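Local coordinates for cytoplasmic protein (Cryptococcus neoformans var. grubii serotype A, PDB 7LPO), which probably hydrolyses the beta-glucosidic bond of steryl glucosides, acting as a family 5 glycoside hydrolase, at residues H56-F61 against L179-P184; A175-H180 against G200-H205; Y716-N721 against S731-I736. All blocks are in the same frame, centred on the assembly; numbering follows the deposited sequence.

Contact 1 of 3, residues H56-F61 against L179-P184; sequences HIREGF and LHCEWP
R58 reaches across to C181 and E182, joining two loops of the family 5 glycoside hydrolase (TIM-barrel) fold: one after strand 35-43, the other between helices 159-163 and 206-221. R58 CB lies 3.7 Å from C181 O and also touches C181 CB. CG stands anti to the backbone N (chi1 -178°); the chain is extended from there to NE, and CD passes E182 CG at 3.8 Å. NE then donates to E182 OE2 at 2.9 Å (N-H...O 146°), the main bond of a salt bridge; NH2 adds a weak one to the same oxygen. NE comes from the anti side of OE2, tilted out of the carboxylate plane, with guanidinium and carboxylate 59° apart. W62 NE1 also donates to OE2, while OE1 is hydrogen-bonded to T172 OG1, so both oxygens of this buried glutamate are engaged. Alongside the ion pair, F61 adds an aromatic contact: C181 SG sits over one ring face, 4.2 Å from the centroid, and L179 CD2 approaches F61 CE2 obliquely. H56 CB packs over the H180 imidazole face in a CH-pi contact, 3.7 Å from H180 CE1. One water donates to both H56 O and C181 O, at 2.9 Å each.

Contact 2 of 3, residues A175-H180 against G200-H205; sequences AAAYLH and GTNYTH
The rings of Y178 and H205 meet obliquely, planes 62° apart and centroids 4.8 Å from each other, with Y178 CE2 3.3 Å from H205 NE2. At the imidazole's edge, in its plane, lies A175 O, 3.0 Å from H205 CD2; T201 OG1, hydrogen-bonded to I198 O, sits more distantly at the edge of the phenol ring, which W183 meets edge-to-face. The imidazole is held chiefly by ND1, which donates to T201 O at 2.9 Å from above the carbonyl plane, while T204 N reaches the same oxygen from the opposite face; NE2 makes only a weak bond with P295 O. H205 CB, meanwhile, rests against A176 O. Beside the rings, N202 CG stands anti to its carbonyl carbon (chi1 -80°), and the amide built on it holds the main chain of Y178 at two points. OD1 accepts from Y178 N at 2.7 Å, on a lone pair and nearly straight (169°); ND2 donates to Y178 O at 3.1 Å. The amide oxygen also touches A177 CA at 3.2 Å. A water donates to A176 O and N202 O, extending the link between the main chains. All this pins one part of the long loop between helices 159-163 and 206-221 against another, the end of a 3-10 segment that runs to Y203, directly before H205 takes the N-cap position of helix 206-221 in the family 5 fold.

Contact 3 of 3, residues Y716-N721 against S731-I736; sequences YAASLN and SLDVTI
Y716 lays its CB against two branched side chains, L732 CD2 at 3.4 Å and V734 CG1 at 3.5 Å, in the beta-rich C-terminal domain of this family 5 hydrolase. The framework is a single antiparallel bridge, with A717 and L732 as a non-hydrogen-bonded pair, formed where the chain leaves helix 713-716 and passes the approach to strand 734-738. That strand is an outermost one of a four-stranded antiparallel sheet. Two backbone bonds flank the pair: D733 N donates to Y716 O at 3.0 Å (174°), and A718 N donates to S731 O at 2.8 Å (161°). Both run nearly along the C=O axis of their acceptor. Each of these carbonyl oxygens also receives a CA-H contact, from L732 CA and A717 CA respectively.

On the side of L732 and V734, with Y716 CG anti to the carbonyl carbon (chi1 -64°), V734 CG1 comes near CG and CD1 of the tyrosine, the two side chains crossing at about a right angle. The far end of the tyrosine leads away, its OH hydrogen-bonded to T687 O. At the more exposed side, A718 CB meets D733 CB at 3.8 Å, while D733 OD1 turns to N771 ND2. R770 of strand 761-770 also holds this chain, its NE and NH2 bonding A717 O and A718 O. Past the bridge, one water accepts from S719 N at 3.0 Å and from S731 N at 3.3 Å.

How the contacts relate
Contacts 1 and 2 adjoin: they share L179 and H180, their centres lie 13 Å apart, and both anchor the long loop that precedes helix 206-221. Contact 1 fixes it to a loop from much earlier in the chain, contact 2 to a later part of itself. Both are buried, yet contact 1 relies on a salt bridge and a sulfur-aromatic contact, whereas contact 2 uses a side-chain amide gripping main chain. Contact 3 lies apart in the C-terminal beta domain, its centre about 48 and 50 Å from theirs. Partly exposed at a sheet margin, it depends on main-chain pairing with modest apolar packing. In each, a water joins the two backbones.

Contact 1 of 3, residues H56-F61 against L179-P184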
ATOM      1  N   HIS A  56      -7.719 -18.319  -2.241  1.00 15.24           N
ATOM      2  CA  HIS A  56      -7.418 -19.744  -2.290  1.00 15.86           C
ATOM      3  C   HIS A  56      -8.513 -20.591  -2.930  1.00 18.42           C
ATOM      4  O   HIS A  56      -8.286 -21.781  -3.158  1.00 18.54           O
ATOM      5  CB  HIS A  56      -7.140 -20.293  -0.882  1.00 16.99           C
ATOM      6  CG  HIS A  56      -8.269 -20.116   0.086  1.00 17.81           C
ATOM      7  ND1 HIS A  56      -8.532 -18.915   0.710  1.00 18.50           N
ATOM      8  CD2 HIS A  56      -9.177 -20.998   0.570  1.00 16.79           C
ATOM      9  CE1 HIS A  56      -9.554 -19.064   1.534  1.00 18.22           C
ATOM     10  NE2 HIS A  56      -9.972 -20.315   1.458  1.00 17.74           N
ATOM     11  N   ILE A  57      -9.676 -20.018  -3.236  1.00 19.20           N
ATOM     12  CA  ILE A  57     -10.809 -20.809  -3.716  1.00 21.24           C
ATOM     13  C   ILE A  57     -10.945 -20.639  -5.229  1.00 20.73           C
ATOM     14  O   ILE A  57     -11.185 -19.543  -5.727  1.00 21.05           O
ATOM     15  CB  ILE A  57     -12.109 -20.427  -2.995  1.00 21.81           C
ATOM     16  CG1 ILE A  57     -12.150 -21.187  -1.667  1.00 27.53           C
ATOM     17  CG2 ILE A  57     -13.289 -20.791  -3.847  1.00 20.73           C
ATOM     18  CD1 ILE A  57     -13.179 -20.687  -0.704  1.00 31.27           C
ATOM     19  N   ARG A  58     -10.819 -21.753  -5.944  1.00 20.66           N
ATOM     20  CA  ARG A  58     -10.902 -21.698  -7.398  1.00 22.27           C
ATOM     21  C   ARG A  58     -12.343 -21.723  -7.894  1.00 23.13           C
ATOM     22  O   ARG A  58     -12.647 -21.137  -8.942  1.00 21.47           O
ATOM     23  CB  ARG A  58     -10.133 -22.865  -8.013  1.00 25.46           C
ATOM     24  CG  ARG A  58     -10.166 -22.810  -9.521  1.00 28.79           C
ATOM     25  CD  ARG A  58      -9.061 -23.607 -10.220  1.00 32.12           C
ATOM     26  NE  ARG A  58      -9.036 -23.192 -11.623  1.00 34.24           N
ATOM     27  CZ  ARG A  58      -9.599 -23.865 -12.621  1.00 37.44           C
ATOM     28  NH1 ARG A  58     -10.208 -25.021 -12.389  1.00 40.06           N
ATOM     29  NH2 ARG A  58      -9.541 -23.385 -13.858  1.00 37.05           N
ATOM     30  N   GLU A  59     -13.240 -22.390  -7.173  1.00 28.92           N
ATOM     31  CA  GLU A  59     -14.621 -22.483  -7.626  1.00 30.83           C
ATOM     32  C   GLU A  59     -15.259 -21.099  -7.708  1.00 29.12           C
ATOM     33  O   GLU A  59     -15.207 -20.318  -6.751  1.00 28.69           O
ATOM     34  CB  GLU A  59     -15.423 -23.379  -6.688  1.00 37.60           C
ATOM     35  CG  GLU A  59     -16.859 -23.574  -7.116  1.00 45.62           C
ATOM     36  CD  GLU A  59     -17.577 -24.608  -6.276  1.00 54.86           C
ATOM     37  OE1 GLU A  59     -17.129 -25.777  -6.258  1.00 60.71           O
ATOM     38  OE2 GLU A  59     -18.587 -24.251  -5.632  1.00 56.22           O
ATOM     39  N   GLY A  60     -15.862 -20.799  -8.864  1.00 24.90           N
ATOM     40  CA  GLY A  60     -16.513 -19.525  -9.095  1.00 22.04           C
ATOM     41  C   GLY A  60     -15.586 -18.379  -9.450  1.00 22.67           C
ATOM     42  O   GLY A  60     -16.075 -17.314  -9.851  1.00 23.11           O
ATOM     43  N   PHE A  61     -14.267 -18.576  -9.340  1.00 22.96           N
ATOM     44  CA  PHE A  61     -13.296 -17.504  -9.547  1.00 21.34           C
ATOM     45  C   PHE A  61     -13.392 -16.934 -10.955  1.00 20.38           C
ATOM     46  O   PHE A  61     -13.568 -15.723 -11.142  1.00 22.45           O
ATOM     47  CB  PHE A  61     -11.893 -18.056  -9.256  1.00 21.78           C
ATOM     48  CG  PHE A  61     -10.768 -17.081  -9.506  1.00 19.85           C
ATOM     49  CD1 PHE A  61     -10.533 -16.035  -8.638  1.00 20.28           C
ATOM     50  CD2 PHE A  61      -9.929 -17.243 -10.594  1.00 16.97           C
ATOM     51  CE1 PHE A  61      -9.483 -15.152  -8.863  1.00 20.96           C
ATOM     52  CE2 PHE A  61      -8.888 -16.373 -10.822  1.00 17.85           C
ATOM     53  CZ  PHE A  61      -8.657 -15.327  -9.957  1.00 18.97           C
ATOM     54  N   LEU A 179      -1.186 -18.052  -9.752  1.00 15.09           N
ATOM     55  CA  LEU A 179      -2.418 -17.760  -9.039  1.00 16.63           C
ATOM     56  C   LEU A 179      -2.511 -18.668  -7.824  1.00 17.35           C
ATOM     57  O   LEU A 179      -2.299 -19.880  -7.932  1.00 18.58           O
ATOM     58  CB  LEU A 179      -3.633 -17.982  -9.939  1.00 21.31           C
ATOM     59  CG  LEU A 179      -3.985 -16.887 -10.941  1.00 25.65           C
ATOM     60  CD1 LEU A 179      -2.772 -16.371 -11.667  1.00 28.73           C
ATOM     61  CD2 LEU A 179      -5.018 -17.448 -11.926  1.00 25.65           C
ATOM     62  N   HIS A 180      -2.855 -18.085  -6.679  1.00 16.48           N
ATOM     63  CA  HIS A 180      -2.987 -18.872  -5.462  1.00 14.87           C
ATOM     64  C   HIS A 180      -3.944 -20.047  -5.654  1.00 14.99           C
ATOM     65  O   HIS A 180      -3.662 -21.173  -5.224  1.00 14.97           O
ATOM     66  CB  HIS A 180      -3.469 -17.969  -4.333  1.00 14.80           C
ATOM     67  CG  HIS A 180      -3.408 -18.612  -2.989  1.00 14.81           C
ATOM     68  ND1 HIS A 180      -3.948 -18.030  -1.861  1.00 14.76           N
ATOM     69  CD2 HIS A 180      -2.860 -19.782  -2.586  1.00 14.86           C
ATOM     70  CE1 HIS A 180      -3.737 -18.819  -0.822  1.00 14.78           C
ATOM     71  NE2 HIS A 180      -3.075 -19.886  -1.234  1.00 14.84           N
ATOM     72  N   CYS A 181      -5.076 -19.811  -6.304  1.00 15.09           N
ATOM     73  CA  CYS A 181      -6.083 -20.857  -6.429  1.00 19.68           C
ATOM     74  C   CYS A 181      -5.736 -21.913  -7.474  1.00 21.35           C
ATOM     75  O   CYS A 181      -6.424 -22.936  -7.534  1.00 21.18           O
ATOM     76  CB  CYS A 181      -7.445 -20.236  -6.751  1.00 18.59           C
ATOM     77  SG  CYS A 181      -7.603 -19.619  -8.437  1.00 18.28           S
ATOM     78  N   GLU A 182      -4.688 -21.710  -8.282  1.00 22.72           N
ATOM     79  CA  GLU A 182      -4.241 -22.714  -9.242  1.00 20.07           C
ATOM     80  C   GLU A 182      -2.809 -23.151  -8.958  1.00 18.02           C
ATOM     81  O   GLU A 182      -2.075 -23.535  -9.871  1.00 16.36           O
ATOM     82  CB  GLU A 182      -4.372 -22.196 -10.676  1.00 21.90           C
ATOM     83  CG  GLU A 182      -5.804 -21.799 -11.052  1.00 24.65           C
ATOM     84  CD  GLU A 182      -6.000 -21.531 -12.546  1.00 26.27           C
ATOM     85  OE1 GLU A 182      -4.997 -21.385 -13.277  1.00 27.16           O
ATOM     86  OE2 GLU A 182      -7.169 -21.463 -12.992  1.00 26.52           O
ATOM     87  N   TRP A 183      -2.393 -23.078  -7.699  1.00 19.97           N
ATOM     88  CA  TRP A 183      -1.058 -23.519  -7.316  1.00 21.99           C
ATOM     89  C   TRP A 183      -1.138 -24.877  -6.642  1.00 22.76           C
ATOM     90  O   TRP A 183      -1.982 -25.056  -5.754  1.00 22.46           O
ATOM     91  CB  TRP A 183      -0.402 -22.521  -6.358  1.00 23.58           C
ATOM     92  CG  TRP A 183       0.919 -23.022  -5.880  1.00 23.58           C
ATOM     93  CD1 TRP A 183       1.146 -23.922  -4.875  1.00 25.40           C
ATOM     94  CD2 TRP A 183       2.201 -22.680  -6.413  1.00 25.50           C
ATOM     95  NE1 TRP A 183       2.495 -24.163  -4.756  1.00 27.77           N
ATOM     96  CE2 TRP A 183       3.163 -23.403  -5.681  1.00 27.36           C
ATOM     97  CE3 TRP A 183       2.629 -21.833  -7.440  1.00 26.82           C
ATOM     98  CZ2 TRP A 183       4.522 -23.303  -5.942  1.00 28.69           C
ATOM     99  CZ3 TRP A 183       3.979 -21.731  -7.694  1.00 28.35           C
ATOM    100  CH2 TRP A 183       4.912 -22.458  -6.946  1.00 29.66           C
ATOM    101  N   PRO A 184      -0.276 -25.851  -6.987  1.00 24.63           N
ATOM    102  CA  PRO A 184       0.799 -25.770  -7.988  1.00 25.15           C
ATOM    103  C   PRO A 184       0.311 -26.024  -9.407  1.00 28.19           C
ATOM    104  O   PRO A 184       1.062 -25.878 -10.364  1.00 33.17           O
ATOM    105  CB  PRO A 184       1.773 -26.872  -7.548  1.00 25.03           C
ATOM    106  CG  PRO A 184       0.884 -27.917  -6.924  1.00 23.36           C
ATOM    107  CD  PRO A 184      -0.321 -27.175  -6.332  1.00 23.19           C
TER
HETATM  108  O   HOH W   1      -8.089 -23.656  -5.334  1.00 23.65           O

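Contact 2 of 3, residues A175-H180 against G200-H205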
ATOM      1  N   ALA A 175       3.297 -20.526 -16.954  1.00 16.37           N
ATOM      2  CA  ALA A 175       3.987 -19.836 -15.874  1.00 16.08           C
ATOM      3  C   ALA A 175       4.010 -18.326 -16.102  1.00 15.98           C
ATOM      4  O   ALA A 175       4.899 -17.624 -15.620  1.00 18.19           O
ATOM      5  CB  ALA A 175       5.410 -20.375 -15.706  1.00 20.11           C
ATOM      6  N   ALA A 176       3.035 -17.812 -16.851  1.00 15.18           N
ATOM      7  CA  ALA A 176       2.946 -16.376 -17.079  1.00 15.12           C
ATOM      8  C   ALA A 176       2.468 -15.643 -15.836  1.00 15.04           C
ATOM      9  O   ALA A 176       2.721 -14.447 -15.701  1.00 14.99           O
ATOM     10  CB  ALA A 176       2.011 -16.097 -18.256  1.00 19.36           C
ATOM     11  N   ALA A 177       1.778 -16.335 -14.939  1.00 15.03           N
ATOM     12  CA  ALA A 177       1.421 -15.814 -13.629  1.00 14.96           C
ATOM     13  C   ALA A 177       1.168 -17.002 -12.713  1.00 14.99           C
ATOM     14  O   ALA A 177       0.736 -18.067 -13.167  1.00 15.04           O
ATOM     15  CB  ALA A 177       0.185 -14.913 -13.688  1.00 14.91           C
ATOM     16  N   TYR A 178       1.440 -16.812 -11.420  1.00 15.87           N
ATOM     17  CA  TYR A 178       1.132 -17.807 -10.402  1.00 15.80           C
ATOM     18  C   TYR A 178      -0.089 -17.318  -9.636  1.00 16.88           C
ATOM     19  O   TYR A 178      -0.031 -16.286  -8.958  1.00 17.54           O
ATOM     20  CB  TYR A 178       2.306 -18.039  -9.455  1.00 18.45           C
ATOM     21  CG  TYR A 178       3.485 -18.718 -10.090  1.00 22.22           C
ATOM     22  CD1 TYR A 178       3.311 -19.803 -10.946  1.00 23.42           C
ATOM     23  CD2 TYR A 178       4.783 -18.273  -9.840  1.00 23.05           C
ATOM     24  CE1 TYR A 178       4.388 -20.420 -11.543  1.00 23.31           C
ATOM     25  CE2 TYR A 178       5.872 -18.895 -10.422  1.00 22.51           C
ATOM     26  CZ  TYR A 178       5.667 -19.966 -11.269  1.00 24.28           C
ATOM     27  OH  TYR A 178       6.739 -20.593 -11.850  1.00 25.54           O
ATOM     28  N   LEU A 179      -1.186 -18.052  -9.752  1.00 15.09           N
ATOM     29  CA  LEU A 179      -2.418 -17.760  -9.039  1.00 16.63           C
ATOM     30  C   LEU A 179      -2.511 -18.668  -7.824  1.00 17.35           C
ATOM     31  O   LEU A 179      -2.299 -19.880  -7.932  1.00 18.58           O
ATOM     32  CB  LEU A 179      -3.633 -17.982  -9.939  1.00 21.31           C
ATOM     33  CG  LEU A 179      -3.985 -16.887 -10.941  1.00 25.65           C
ATOM     34  CD1 LEU A 179      -2.772 -16.371 -11.667  1.00 28.73           C
ATOM     35  CD2 LEU A 179      -5.018 -17.448 -11.926  1.00 25.65           C
ATOM     36  N   HIS A 180      -2.855 -18.085  -6.679  1.00 16.48           N
ATOM     37  CA  HIS A 180      -2.987 -18.872  -5.462  1.00 14.87           C
ATOM     38  C   HIS A 180      -3.944 -20.047  -5.654  1.00 14.99           C
ATOM     39  O   HIS A 180      -3.662 -21.173  -5.224  1.00 14.97           O
ATOM     40  CB  HIS A 180      -3.469 -17.969  -4.333  1.00 14.80           C
ATOM     41  CG  HIS A 180      -3.408 -18.612  -2.989  1.00 14.81           C
ATOM     42  ND1 HIS A 180      -3.948 -18.030  -1.861  1.00 14.76           N
ATOM     43  CD2 HIS A 180      -2.860 -19.782  -2.586  1.00 14.86           C
ATOM     44  CE1 HIS A 180      -3.737 -18.819  -0.822  1.00 14.78           C
ATOM     45  NE2 HIS A 180      -3.075 -19.886  -1.234  1.00 14.84           N
ATOM     46  N   GLY A 200       4.459 -11.812  -5.175  1.00 14.65           N
ATOM     47  CA  GLY A 200       5.125 -10.610  -5.641  1.00 14.62           C
ATOM     48  C   GLY A 200       5.993 -10.831  -6.865  1.00 14.67           C
ATOM     49  O   GLY A 200       6.232  -9.888  -7.630  1.00 14.66           O
ATOM     50  N   THR A 201       6.471 -12.059  -7.073  1.00 14.73           N
ATOM     51  CA  THR A 201       7.262 -12.374  -8.263  1.00 14.78           C
ATOM     52  C   THR A 201       6.446 -12.301  -9.551  1.00 14.80           C
ATOM     53  O   THR A 201       7.027 -12.324 -10.647  1.00 14.84           O
ATOM     54  CB  THR A 201       7.895 -13.774  -8.149  1.00 14.85           C
ATOM     55  OG1 THR A 201       6.888 -14.798  -8.218  1.00 14.87           O
ATOM     56  CG2 THR A 201       8.671 -13.909  -6.844  1.00 14.84           C
ATOM     57  N   ASN A 202       5.118 -12.227  -9.454  1.00 14.77           N
ATOM     58  CA  ASN A 202       4.315 -12.071 -10.659  1.00 14.78           C
ATOM     59  C   ASN A 202       4.708 -10.816 -11.424  1.00 14.75           C
ATOM     60  O   ASN A 202       4.598 -10.788 -12.650  1.00 14.78           O
ATOM     61  CB  ASN A 202       2.830 -12.073 -10.297  1.00 14.74           C
ATOM     62  CG  ASN A 202       2.291 -13.494 -10.088  1.00 14.79           C
ATOM     63  OD1 ASN A 202       2.476 -14.365 -10.927  1.00 14.85           O
ATOM     64  ND2 ASN A 202       1.657 -13.727  -8.964  1.00 14.76           N
ATOM     65  N   TYR A 203       5.230  -9.796 -10.739  1.00 14.71           N
ATOM     66  CA  TYR A 203       5.679  -8.593 -11.444  1.00 14.69           C
ATOM     67  C   TYR A 203       6.769  -8.896 -12.466  1.00 14.75           C
ATOM     68  O   TYR A 203       6.940  -8.135 -13.426  1.00 14.75           O
ATOM     69  CB  TYR A 203       6.208  -7.534 -10.469  1.00 14.64           C
ATOM     70  CG  TYR A 203       5.142  -6.769  -9.720  1.00 14.58           C
ATOM     71  CD1 TYR A 203       4.223  -5.956 -10.392  1.00 14.55           C
ATOM     72  CD2 TYR A 203       5.062  -6.844  -8.340  1.00 14.55           C
ATOM     73  CE1 TYR A 203       3.244  -5.253  -9.705  1.00 14.50           C
ATOM     74  CE2 TYR A 203       4.097  -6.144  -7.642  1.00 14.49           C
ATOM     75  CZ  TYR A 203       3.179  -5.359  -8.323  1.00 14.47           C
ATOM     76  OH  TYR A 203       2.212  -4.680  -7.605  1.00 14.42           O
ATOM     77  N   THR A 204       7.510  -9.985 -12.282  1.00 14.80           N
ATOM     78  CA  THR A 204       8.594 -10.359 -13.180  1.00 14.86           C
ATOM     79  C   THR A 204       8.307 -11.682 -13.882  1.00 14.93           C
ATOM     80  O   THR A 204       9.232 -12.399 -14.266  1.00 14.99           O
ATOM     81  CB  THR A 204       9.931 -10.424 -12.432  1.00 17.66           C
ATOM     82  OG1 THR A 204       9.854 -11.328 -11.326  1.00 14.87           O
ATOM     83  CG2 THR A 204      10.319  -9.040 -11.896  1.00 15.11           C
ATOM     84  N   HIS A 205       7.034 -12.013 -14.060  1.00 14.92           N
ATOM     85  CA  HIS A 205       6.624 -13.057 -14.985  1.00 14.98           C
ATOM     86  C   HIS A 205       5.891 -12.425 -16.164  1.00 14.98           C
ATOM     87  O   HIS A 205       5.545 -11.241 -16.152  1.00 14.92           O
ATOM     88  CB  HIS A 205       5.749 -14.093 -14.288  1.00 14.98           C
ATOM     89  CG  HIS A 205       6.513 -15.061 -13.439  1.00 15.98           C
ATOM     90  ND1 HIS A 205       7.204 -14.673 -12.316  1.00 19.72           N
ATOM     91  CD2 HIS A 205       6.679 -16.403 -13.535  1.00 17.13           C
ATOM     92  CE1 HIS A 205       7.757 -15.729 -11.748  1.00 17.93           C
ATOM     93  NE2 HIS A 205       7.454 -16.792 -12.468  1.00 17.83           N
TER
HETATM   94  O   HOH W   2       2.583 -12.105 -14.235  1.00 14.84           O

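Contact 3 of 3, residues Y716-N721 against S731-I736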
ATOM      1  N   TYR A 716      -1.651   3.172  29.575  1.00 19.14           N
ATOM      2  CA  TYR A 716      -1.654   4.140  30.662  1.00 17.00           C
ATOM      3  C   TYR A 716      -2.895   4.062  31.546  1.00 16.25           C
ATOM      4  O   TYR A 716      -3.029   4.866  32.475  1.00 16.47           O
ATOM      5  CB  TYR A 716      -1.512   5.554  30.086  1.00 16.03           C
ATOM      6  CG  TYR A 716      -0.194   5.802  29.367  1.00 17.28           C
ATOM      7  CD1 TYR A 716       1.007   5.818  30.064  1.00 17.46           C
ATOM      8  CD2 TYR A 716      -0.154   6.019  28.001  1.00 17.93           C
ATOM      9  CE1 TYR A 716       2.210   6.044  29.417  1.00 18.35           C
ATOM     10  CE2 TYR A 716       1.047   6.258  27.345  1.00 19.37           C
ATOM     11  CZ  TYR A 716       2.226   6.262  28.057  1.00 19.13           C
ATOM     12  OH  TYR A 716       3.419   6.490  27.414  1.00 20.62           O
ATOM     13  N   ALA A 717      -3.797   3.122  31.301  1.00 17.05           N
ATOM     14  CA  ALA A 717      -4.976   3.010  32.143  1.00 19.23           C
ATOM     15  C   ALA A 717      -4.591   2.580  33.557  1.00 19.30           C
ATOM     16  O   ALA A 717      -3.581   1.903  33.778  1.00 18.55           O
ATOM     17  CB  ALA A 717      -5.965   2.007  31.548  1.00 21.35           C
ATOM     18  N   ALA A 718      -5.410   2.990  34.526  1.00 22.91           N
ATOM     19  CA  ALA A 718      -5.230   2.505  35.889  1.00 26.56           C
ATOM     20  C   ALA A 718      -5.379   0.990  35.949  1.00 27.19           C
ATOM     21  O   ALA A 718      -4.570   0.300  36.578  1.00 28.12           O
ATOM     22  CB  ALA A 718      -6.235   3.177  36.824  1.00 28.29           C
ATOM     23  N   SER A 719      -6.399   0.455  35.276  1.00 22.16           N
ATOM     24  CA  SER A 719      -6.632  -0.980  35.236  1.00 22.30           C
ATOM     25  C   SER A 719      -7.403  -1.310  33.968  1.00 19.98           C
ATOM     26  O   SER A 719      -8.171  -0.488  33.469  1.00 18.19           O
ATOM     27  CB  SER A 719      -7.403  -1.453  36.472  1.00 25.92           C
ATOM     28  OG  SER A 719      -7.912  -2.752  36.262  1.00 29.24           O
ATOM     29  N   LEU A 720      -7.198  -2.522  33.453  1.00 26.03           N
ATOM     30  CA  LEU A 720      -7.822  -2.946  32.204  1.00 31.11           C
ATOM     31  C   LEU A 720      -8.746  -4.147  32.384  1.00 38.43           C
ATOM     32  O   LEU A 720      -9.006  -4.875  31.417  1.00 39.19           O
ATOM     33  CB  LEU A 720      -6.750  -3.269  31.163  1.00 30.97           C
ATOM     34  CG  LEU A 720      -5.973  -2.105  30.553  1.00 31.44           C
ATOM     35  CD1 LEU A 720      -4.992  -2.639  29.515  1.00 30.54           C
ATOM     36  CD2 LEU A 720      -6.884  -1.075  29.941  1.00 32.08           C
ATOM     37  N   ASN A 721      -9.251  -4.387  33.589  1.00 59.55           N
ATOM     38  CA  ASN A 721     -10.175  -5.489  33.787  1.00 67.09           C
ATOM     39  C   ASN A 721     -11.491  -5.215  33.072  1.00 74.43           C
ATOM     40  O   ASN A 721     -12.043  -4.107  33.153  1.00 78.42           O
ATOM     41  CB  ASN A 721     -10.417  -5.724  35.271  1.00 70.24           C
ATOM     42  CG  ASN A 721      -9.525  -6.812  35.838  1.00 78.24           C
ATOM     43  OD1 ASN A 721     -10.010  -7.805  36.387  1.00 79.54           O
ATOM     44  ND2 ASN A 721      -8.213  -6.638  35.696  1.00 83.29           N
ATOM     45  N   SER A 731      -9.659   4.931  32.954  1.00 26.47           N
ATOM     46  CA  SER A 731      -9.127   6.212  33.390  1.00 26.87           C
ATOM     47  C   SER A 731      -7.604   6.148  33.410  1.00 25.23           C
ATOM     48  O   SER A 731      -7.016   5.139  33.820  1.00 24.86           O
ATOM     49  CB  SER A 731      -9.685   6.586  34.771  1.00 32.42           C
ATOM     50  OG  SER A 731      -8.913   7.585  35.403  1.00 37.33           O
ATOM     51  N   LEU A 732      -6.981   7.231  32.951  1.00 22.24           N
ATOM     52  CA  LEU A 732      -5.530   7.316  32.932  1.00 19.48           C
ATOM     53  C   LEU A 732      -4.984   7.505  34.342  1.00 19.10           C
ATOM     54  O   LEU A 732      -5.541   8.252  35.154  1.00 18.50           O
ATOM     55  CB  LEU A 732      -5.067   8.470  32.051  1.00 17.27           C
ATOM     56  CG  LEU A 732      -5.275   8.345  30.543  1.00 19.26           C
ATOM     57  CD1 LEU A 732      -4.811   9.642  29.859  1.00 22.80           C
ATOM     58  CD2 LEU A 732      -4.545   7.179  29.973  1.00 16.86           C
ATOM     59  N   ASP A 733      -3.886   6.818  34.628  1.00 18.05           N
ATOM     60  CA  ASP A 733      -3.155   6.938  35.893  1.00 20.01           C
ATOM     61  C   ASP A 733      -1.695   7.183  35.520  1.00 20.12           C
ATOM     62  O   ASP A 733      -0.896   6.246  35.463  1.00 20.88           O
ATOM     63  CB  ASP A 733      -3.330   5.680  36.763  1.00 24.19           C
ATOM     64  CG  ASP A 733      -2.759   5.858  38.172  1.00 28.78           C
ATOM     65  OD1 ASP A 733      -2.449   7.006  38.546  1.00 29.48           O
ATOM     66  OD2 ASP A 733      -2.627   4.855  38.909  1.00 30.84           O
ATOM     67  N   VAL A 734      -1.348   8.448  35.264  1.00 21.09           N
ATOM     68  CA  VAL A 734      -0.040   8.800  34.728  1.00 20.48           C
ATOM     69  C   VAL A 734       0.582   9.937  35.529  1.00 21.96           C
ATOM     70  O   VAL A 734      -0.102  10.710  36.203  1.00 22.82           O
ATOM     71  CB  VAL A 734      -0.106   9.218  33.241  1.00 22.75           C
ATOM     72  CG1 VAL A 734      -0.576   8.079  32.351  1.00 23.07           C
ATOM     73  CG2 VAL A 734      -1.026  10.438  33.073  1.00 24.45           C
ATOM     74  N   THR A 735       1.905  10.043  35.409  1.00 23.03           N
ATOM     75  CA  THR A 735       2.680  11.181  35.884  1.00 24.62           C
ATOM     76  C   THR A 735       3.198  11.943  34.671  1.00 24.52           C
ATOM     77  O   THR A 735       3.724  11.333  33.737  1.00 25.48           O
ATOM     78  CB  THR A 735       3.844  10.722  36.764  1.00 29.06           C
ATOM     79  OG1 THR A 735       3.340  10.282  38.036  1.00 32.24           O
ATOM     80  CG2 THR A 735       4.836  11.872  36.978  1.00 30.46           C
ATOM     81  N   ILE A 736       3.044  13.264  34.682  1.00 26.89           N
ATOM     82  CA  ILE A 736       3.389  14.117  33.551  1.00 26.28           C
ATOM     83  C   ILE A 736       4.391  15.169  34.006  1.00 28.48           C
ATOM     84  O   ILE A 736       4.192  15.821  35.036  1.00 31.04           O
ATOM     85  CB  ILE A 736       2.138  14.787  32.956  1.00 26.87           C
ATOM     86  CG1 ILE A 736       1.174  13.726  32.401  1.00 28.95           C
ATOM     87  CG2 ILE A 736       2.537  15.788  31.884  1.00 27.10           C
ATOM     88  CD1 ILE A 736      -0.215  14.247  32.126  1.00 30.21           C
TER
HETATM   89  O   HOH W   3      -8.682   2.036  34.158  1.00 23.30           O